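Local coordinates for ZmpA Glycopeptidase (Clostridium perfringens, PDB 6XSX), which probably hydrolyses glycosylated proteins as a glycopeptidase, this chain being the catalytic M60 metalloprotease module of a much longer protein, at residues A389-A394 with K415-Y420; D401-F406 with M411-E416. All blocks are in the same frame, centred on the assembly; numbering follows the deposited sequence.

How the interactions relate
Following the chain from its N terminus, helix 383-398 comes first, helix 403-408 follows after a short connection, and an extended run then leads into helix 415-421. Interaction 1 joins the first of these helices to the last and so closes a loop of 20 residues. Interaction 2 is nested inside that loop, bringing 401-406 back against 411-416, with four residues between them. Both end on the same part of the chain and share Lys415 and Glu416, and their centres lie about 6 Å apart. Val391 joins them, its CG2 touching Phe406 and Met411. Together they bind three successive helices of the M60 peptidase module into one cluster.

Interaction 1: A389-A394 with K415-Y420; sequences AWVMAA and KETKEY
Met392 lies across the ring of Tyr420 in a Met-aromatic contact that joins two nearly parallel helices, 383-398 and 415-421, whose local axes differ by 3° and approach to 9.7 Å. Its SD stands over one face, 4.2 Å from the ring centroid of Tyr420 and displaced toward the rim. The thioether is only part of the touch: CG of Met392 comes to 3.5 Å from CD2 of Tyr420, and CB of Met392 sits 3.6 Å from CE2 of Tyr420, making CH contacts along one side of the ring. Tyr420 reaches that place with CG anti to its backbone N (chi1 180°), and the two side chains cross almost at right angles.

Beside this, aliphatic packing is gathered on one methyl group. Thr417 CG2 points into the interface and meets CG of Met392 at 3.8 Å, and the same methyl is 3.8 Å from CG1 of Val391, the residue before Met392. The hydroxyl of Thr417 is turned to another task, with OG1 hydrogen-bonded to Asn388, one turn before Met392 on helix 383-398.

The polar partners of Tyr420 lie outside the two segments. Its hydroxyl is hydrogen-bonded to Asp396, further along helix 383-398, and Lys423 makes a cation-pi contact with the same ring.

The chemistry is therefore divided: sulfur, methyl and ring carbons carry the middle of the contact, while the polar ends of Thr417 and Tyr420 are satisfied by Asn388 and Asp396, both on the partner helix.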
loop_
_atom_site.group_PDB
_atom_site.type_symbol
_atom_site.label_atom_id
_atom_site.label_comp_id
_atom_site.label_asym_id
_atom_site.label_seq_id
_atom_site.Cartn_x
_atom_site.Cartn_y
_atom_site.Cartn_z
ATOM N N ALA A 389 19.612 -10.118 7.584
ATOM C CA ALA A 389 18.570 -11.113 7.369
ATOM C C ALA A 389 17.961 -10.964 5.972
ATOM O O ALA A 389 17.638 -11.962 5.337
ATOM C CB ALA A 389 17.526 -11.050 8.462
ATOM N N TRP A 390 17.809 -9.716 5.500
ATOM C CA TRP A 390 17.293 -9.467 4.160
ATOM C C TRP A 390 18.195 -10.145 3.133
ATOM O O TRP A 390 17.714 -10.735 2.163
ATOM C CB TRP A 390 17.242 -7.970 3.851
ATOM C CG TRP A 390 16.278 -7.141 4.639
ATOM C CD1 TRP A 390 15.280 -7.566 5.469
ATOM C CD2 TRP A 390 16.189 -5.704 4.610
ATOM N NE1 TRP A 390 14.599 -6.491 5.977
ATOM C CE2 TRP A 390 15.133 -5.338 5.468
ATOM C CE3 TRP A 390 16.906 -4.697 3.951
ATOM C CZ2 TRP A 390 14.774 -4.006 5.679
ATOM C CZ3 TRP A 390 16.551 -3.381 4.157
ATOM C CH2 TRP A 390 15.503 -3.042 5.016
ATOM N N VAL A 391 19.512 -10.025 3.347
ATOM C CA VAL A 391 20.480 -10.520 2.383
ATOM C C VAL A 391 20.322 -12.033 2.279
ATOM O O VAL A 391 20.369 -12.593 1.189
ATOM C CB VAL A 391 21.916 -10.135 2.774
ATOM C CG1 VAL A 391 22.940 -10.793 1.855
ATOM C CG2 VAL A 391 22.098 -8.630 2.796
ATOM N N MET A 392 20.120 -12.672 3.437
ATOM C CA MET A 392 20.040 -14.122 3.519
ATOM C C MET A 392 18.726 -14.612 2.921
ATOM O O MET A 392 18.734 -15.557 2.131
ATOM C CB MET A 392 20.188 -14.604 4.965
ATOM C CG MET A 392 21.613 -14.454 5.456
ATOM S SD MET A 392 21.885 -15.052 7.141
ATOM C CE MET A 392 20.931 -13.877 8.101
ATOM N N ALA A 393 17.623 -13.948 3.296
ATOM C CA ALA A 393 16.284 -14.300 2.842
ATOM C C ALA A 393 16.142 -14.084 1.334
ATOM O O ALA A 393 15.605 -14.947 0.631
ATOM C CB ALA A 393 15.235 -13.547 3.626
ATOM N N ALA A 394 16.622 -12.933 0.844
ATOM C CA ALA A 394 16.594 -12.634 -0.580
ATOM C C ALA A 394 17.466 -13.642 -1.337
ATOM O O ALA A 394 17.110 -14.077 -2.430
ATOM C CB ALA A 394 17.024 -11.205 -0.840
ATOM N N LYS A 415 30.601 -11.490 7.788
ATOM C CA LYS A 415 31.336 -12.663 7.347
ATOM C C LYS A 415 30.408 -13.877 7.306
ATOM O O LYS A 415 30.384 -14.583 6.300
ATOM C CB LYS A 415 32.591 -12.880 8.201
ATOM N N GLU A 416 29.608 -14.074 8.367
ATOM C CA GLU A 416 28.728 -15.234 8.462
ATOM C C GLU A 416 27.602 -15.181 7.420
ATOM O O GLU A 416 27.233 -16.212 6.858
ATOM C CB GLU A 416 28.277 -15.513 9.905
ATOM C CG GLU A 416 27.305 -14.500 10.490
ATOM C CD GLU A 416 27.895 -13.274 11.176
ATOM O OE1 GLU A 416 29.104 -12.974 10.961
ATOM O OE2 GLU A 416 27.137 -12.612 11.926
ATOM N N THR A 417 27.076 -13.981 7.145
ATOM C CA THR A 417 26.050 -13.792 6.126
ATOM C C THR A 417 26.579 -14.252 4.768
ATOM O O THR A 417 25.900 -14.985 4.051
ATOM C CB THR A 417 25.583 -12.331 6.063
ATOM O OG1 THR A 417 25.073 -11.949 7.338
ATOM C CG2 THR A 417 24.512 -12.090 5.022
ATOM N N LYS A 418 27.808 -13.832 4.451
ATOM C CA LYS A 418 28.494 -14.167 3.212
ATOM C C LYS A 418 28.730 -15.677 3.132
ATOM O O LYS A 418 28.592 -16.274 2.062
ATOM C CB LYS A 418 29.823 -13.410 3.104
ATOM C CG LYS A 418 29.731 -11.913 2.828
ATOM C CD LYS A 418 31.104 -11.283 2.710
ATOM C CE LYS A 418 31.182 -10.070 1.807
ATOM N NZ LYS A 418 31.003 -8.808 2.562
ATOM N N GLU A 419 29.094 -16.282 4.273
ATOM C CA GLU A 419 29.241 -17.726 4.342
ATOM C C GLU A 419 27.906 -18.383 3.997
ATOM O O GLU A 419 27.865 -19.270 3.148
ATOM C CB GLU A 419 29.748 -18.176 5.713
ATOM C CG GLU A 419 31.177 -17.757 6.016
ATOM C CD GLU A 419 31.639 -18.076 7.432
ATOM O OE1 GLU A 419 32.803 -17.760 7.750
ATOM O OE2 GLU A 419 30.838 -18.644 8.219
ATOM N N TYR A 420 26.825 -17.914 4.640
ATOM C CA TYR A 420 25.487 -18.452 4.427
ATOM C C TYR A 420 25.119 -18.380 2.945
ATOM O O TYR A 420 24.677 -19.373 2.370
ATOM C CB TYR A 420 24.451 -17.720 5.289
ATOM C CG TYR A 420 23.021 -18.190 5.145
ATOM C CD1 TYR A 420 22.496 -19.162 5.988
ATOM C CD2 TYR A 420 22.175 -17.651 4.182
ATOM C CE1 TYR A 420 21.180 -19.588 5.875
ATOM C CE2 TYR A 420 20.857 -18.065 4.056
ATOM C CZ TYR A 420 20.353 -19.039 4.903
ATOM O OH TYR A 420 19.053 -19.458 4.783
#

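Interaction 2: D401-F406 with M411-E416; sequences DLSEHF and MDVWKE
Met411 and Phe406 come together because the chain of Met411 first runs out opposite its backbone N and then folds at the thioether (chi3 -64°), while Phe406 holds CG anti to its carbonyl carbon. The two side chains consequently run side by side in the same direction, in an oblique Met-aromatic contact that packs helix 403-408 of the M60 peptidase module against the extended run leading to helix 415-421. Among the side-chain atoms of this pair, the methyl makes the nearest contact, with Met411 CE 3.6 Å from CD1 of Phe406. The sulfur stands farther off, with Met411 SD 5.3 Å from the ring centroid of Phe406, 51° from the ring normal. Behind the side chains, the backbone adds a weak hydrogen bond from Met411 N to Phe406 O at 3.4 Å.

Val413 continues the packing toward the start of the helix. Its CG1 meets OG of Ser403 at 3.6 Å, and its CG2 lies 3.9 Å from O of Ser403, with a looser contact to CB of Phe406. The serine hydroxyl, although it touches the CG1 methyl, has its hydrogen-bonding partner in Thr421, on helix 415-421. Val391 of helix 383-398 also touches Ser403 and Val413, so a third helix borders the cluster.

The start of helix 403-408 is shaped by an Asx turn, in which Asp401 accepts from the backbone two residues on. Thr421 also bonds to that carboxylate, linking the turn to helix 415-421. In the turn itself, Ser403 N meets OD1 of Asp401 on its anti side at 3.2 Å, lying 33° out of the carboxylate plane.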
loop_
_atom_site.group_PDB
_atom_site.type_symbol
_atom_site.label_atom_id
_atom_site.label_comp_id
_atom_site.label_asym_id
_atom_site.label_seq_id
_atom_site.Cartn_x
_atom_site.Cartn_y
_atom_site.Cartn_z
ATOM N N ASP A 401 23.700 -15.712 -4.652
ATOM C CA ASP A 401 24.478 -15.069 -3.608
ATOM C C ASP A 401 24.361 -13.555 -3.779
ATOM O O ASP A 401 25.076 -12.966 -4.590
ATOM C CB ASP A 401 25.921 -15.584 -3.590
ATOM C CG ASP A 401 26.762 -14.942 -2.505
ATOM O OD1 ASP A 401 26.232 -14.094 -1.763
ATOM O OD2 ASP A 401 27.934 -15.280 -2.421
ATOM N N LEU A 402 23.475 -12.937 -2.987
ATOM C CA LEU A 402 23.152 -11.532 -3.170
ATOM C C LEU A 402 23.937 -10.637 -2.213
ATOM O O LEU A 402 23.590 -9.470 -2.056
ATOM C CB LEU A 402 21.640 -11.340 -3.024
ATOM C CG LEU A 402 20.814 -12.007 -4.121
ATOM C CD1 LEU A 402 19.331 -11.778 -3.889
ATOM C CD2 LEU A 402 21.229 -11.492 -5.496
ATOM N N SER A 403 25.019 -11.167 -1.617
ATOM C CA SER A 403 25.814 -10.384 -0.681
ATOM C C SER A 403 26.396 -9.142 -1.360
ATOM O O SER A 403 26.294 -8.040 -0.820
ATOM C CB SER A 403 26.886 -11.215 0.001
ATOM O OG SER A 403 26.314 -12.009 1.041
ATOM N N GLU A 404 26.991 -9.334 -2.548
ATOM C CA GLU A 404 27.607 -8.245 -3.290
ATOM C C GLU A 404 26.565 -7.174 -3.630
ATOM O O GLU A 404 26.824 -5.978 -3.459
ATOM C CB GLU A 404 28.339 -8.776 -4.527
ATOM C CG GLU A 404 28.838 -7.668 -5.437
ATOM C CD GLU A 404 29.654 -8.133 -6.628
ATOM O OE1 GLU A 404 30.145 -7.266 -7.377
ATOM O OE2 GLU A 404 29.790 -9.363 -6.807
ATOM N N HIS A 405 25.389 -7.613 -4.107
ATOM C CA HIS A 405 24.286 -6.726 -4.465
ATOM C C HIS A 405 24.001 -5.740 -3.328
ATOM O O HIS A 405 23.943 -4.527 -3.537
ATOM C CB HIS A 405 23.038 -7.557 -4.835
ATOM C CG HIS A 405 21.825 -6.739 -5.140
ATOM N ND1 HIS A 405 21.668 -6.065 -6.337
ATOM C CD2 HIS A 405 20.717 -6.480 -4.411
ATOM C CE1 HIS A 405 20.515 -5.420 -6.326
ATOM N NE2 HIS A 405 19.908 -5.667 -5.159
ATOM N N PHE A 406 23.835 -6.276 -2.116
ATOM C CA PHE A 406 23.477 -5.458 -0.972
ATOM C C PHE A 406 24.669 -4.626 -0.493
ATOM O O PHE A 406 24.497 -3.456 -0.145
ATOM C CB PHE A 406 22.860 -6.318 0.128
ATOM C CG PHE A 406 21.418 -6.704 -0.101
ATOM C CD1 PHE A 406 20.388 -5.827 0.211
ATOM C CD2 PHE A 406 21.087 -7.960 -0.596
ATOM C CE1 PHE A 406 19.063 -6.193 0.016
ATOM C CE2 PHE A 406 19.761 -8.327 -0.790
ATOM C CZ PHE A 406 18.750 -7.441 -0.482
ATOM N N MET A 411 25.430 -1.397 2.398
ATOM C CA MET A 411 25.087 -2.146 3.595
ATOM C C MET A 411 26.309 -2.944 4.044
ATOM O O MET A 411 27.107 -3.379 3.214
ATOM C CB MET A 411 23.929 -3.106 3.320
ATOM C CG MET A 411 23.538 -3.914 4.531
ATOM S SD MET A 411 22.466 -5.283 4.078
ATOM C CE MET A 411 21.045 -4.378 3.466
ATOM N N ASP A 412 26.443 -3.130 5.365
ATOM C CA ASP A 412 27.554 -3.882 5.923
ATOM C C ASP A 412 27.138 -5.342 6.052
ATOM O O ASP A 412 26.390 -5.696 6.958
ATOM C CB ASP A 412 27.999 -3.309 7.271
ATOM C CG ASP A 412 29.390 -3.735 7.711
ATOM O OD1 ASP A 412 29.778 -4.899 7.459
ATOM O OD2 ASP A 412 30.082 -2.896 8.312
ATOM N N VAL A 413 27.636 -6.181 5.140
ATOM C CA VAL A 413 27.284 -7.590 5.143
ATOM C C VAL A 413 28.381 -8.347 5.887
ATOM O O VAL A 413 29.554 -8.195 5.556
ATOM C CB VAL A 413 27.071 -8.111 3.709
ATOM C CG1 VAL A 413 26.792 -9.601 3.676
ATOM C CG2 VAL A 413 25.974 -7.342 2.990
ATOM N N TRP A 414 27.976 -9.150 6.885
ATOM C CA TRP A 414 28.893 -9.788 7.821
ATOM C C TRP A 414 29.447 -11.083 7.239
ATOM O O TRP A 414 28.826 -11.702 6.367
ATOM C CB TRP A 414 28.218 -10.068 9.168
ATOM C CG TRP A 414 27.751 -8.846 9.893
ATOM C CD1 TRP A 414 28.362 -7.626 9.923
ATOM C CD2 TRP A 414 26.581 -8.735 10.724
ATOM N NE1 TRP A 414 27.644 -6.757 10.702
ATOM C CE2 TRP A 414 26.550 -7.410 11.212
ATOM C CE3 TRP A 414 25.564 -9.623 11.108
ATOM C CZ2 TRP A 414 25.540 -6.953 12.063
ATOM C CZ3 TRP A 414 24.564 -9.171 11.946
ATOM C CH2 TRP A 414 24.559 -7.855 12.419
ATOM N N LYS A 415 30.601 -11.490 7.788
ATOM C CA LYS A 415 31.336 -12.663 7.347
ATOM C C LYS A 415 30.408 -13.877 7.306
ATOM O O LYS A 415 30.384 -14.583 6.300
ATOM C CB LYS A 415 32.591 -12.880 8.201
ATOM N N GLU A 416 29.608 -14.074 8.367
ATOM C CA GLU A 416 28.728 -15.234 8.462
ATOM C C GLU A 416 27.602 -15.181 7.420
ATOM O O GLU A 416 27.233 -16.212 6.858
ATOM C CB GLU A 416 28.277 -15.513 9.905
ATOM C CG GLU A 416 27.305 -14.500 10.490
ATOM C CD GLU A 416 27.895 -13.274 11.176
ATOM O OE1 GLU A 416 29.104 -12.974 10.961
ATOM O OE2 GLU A 416 27.137 -12.612 11.926
#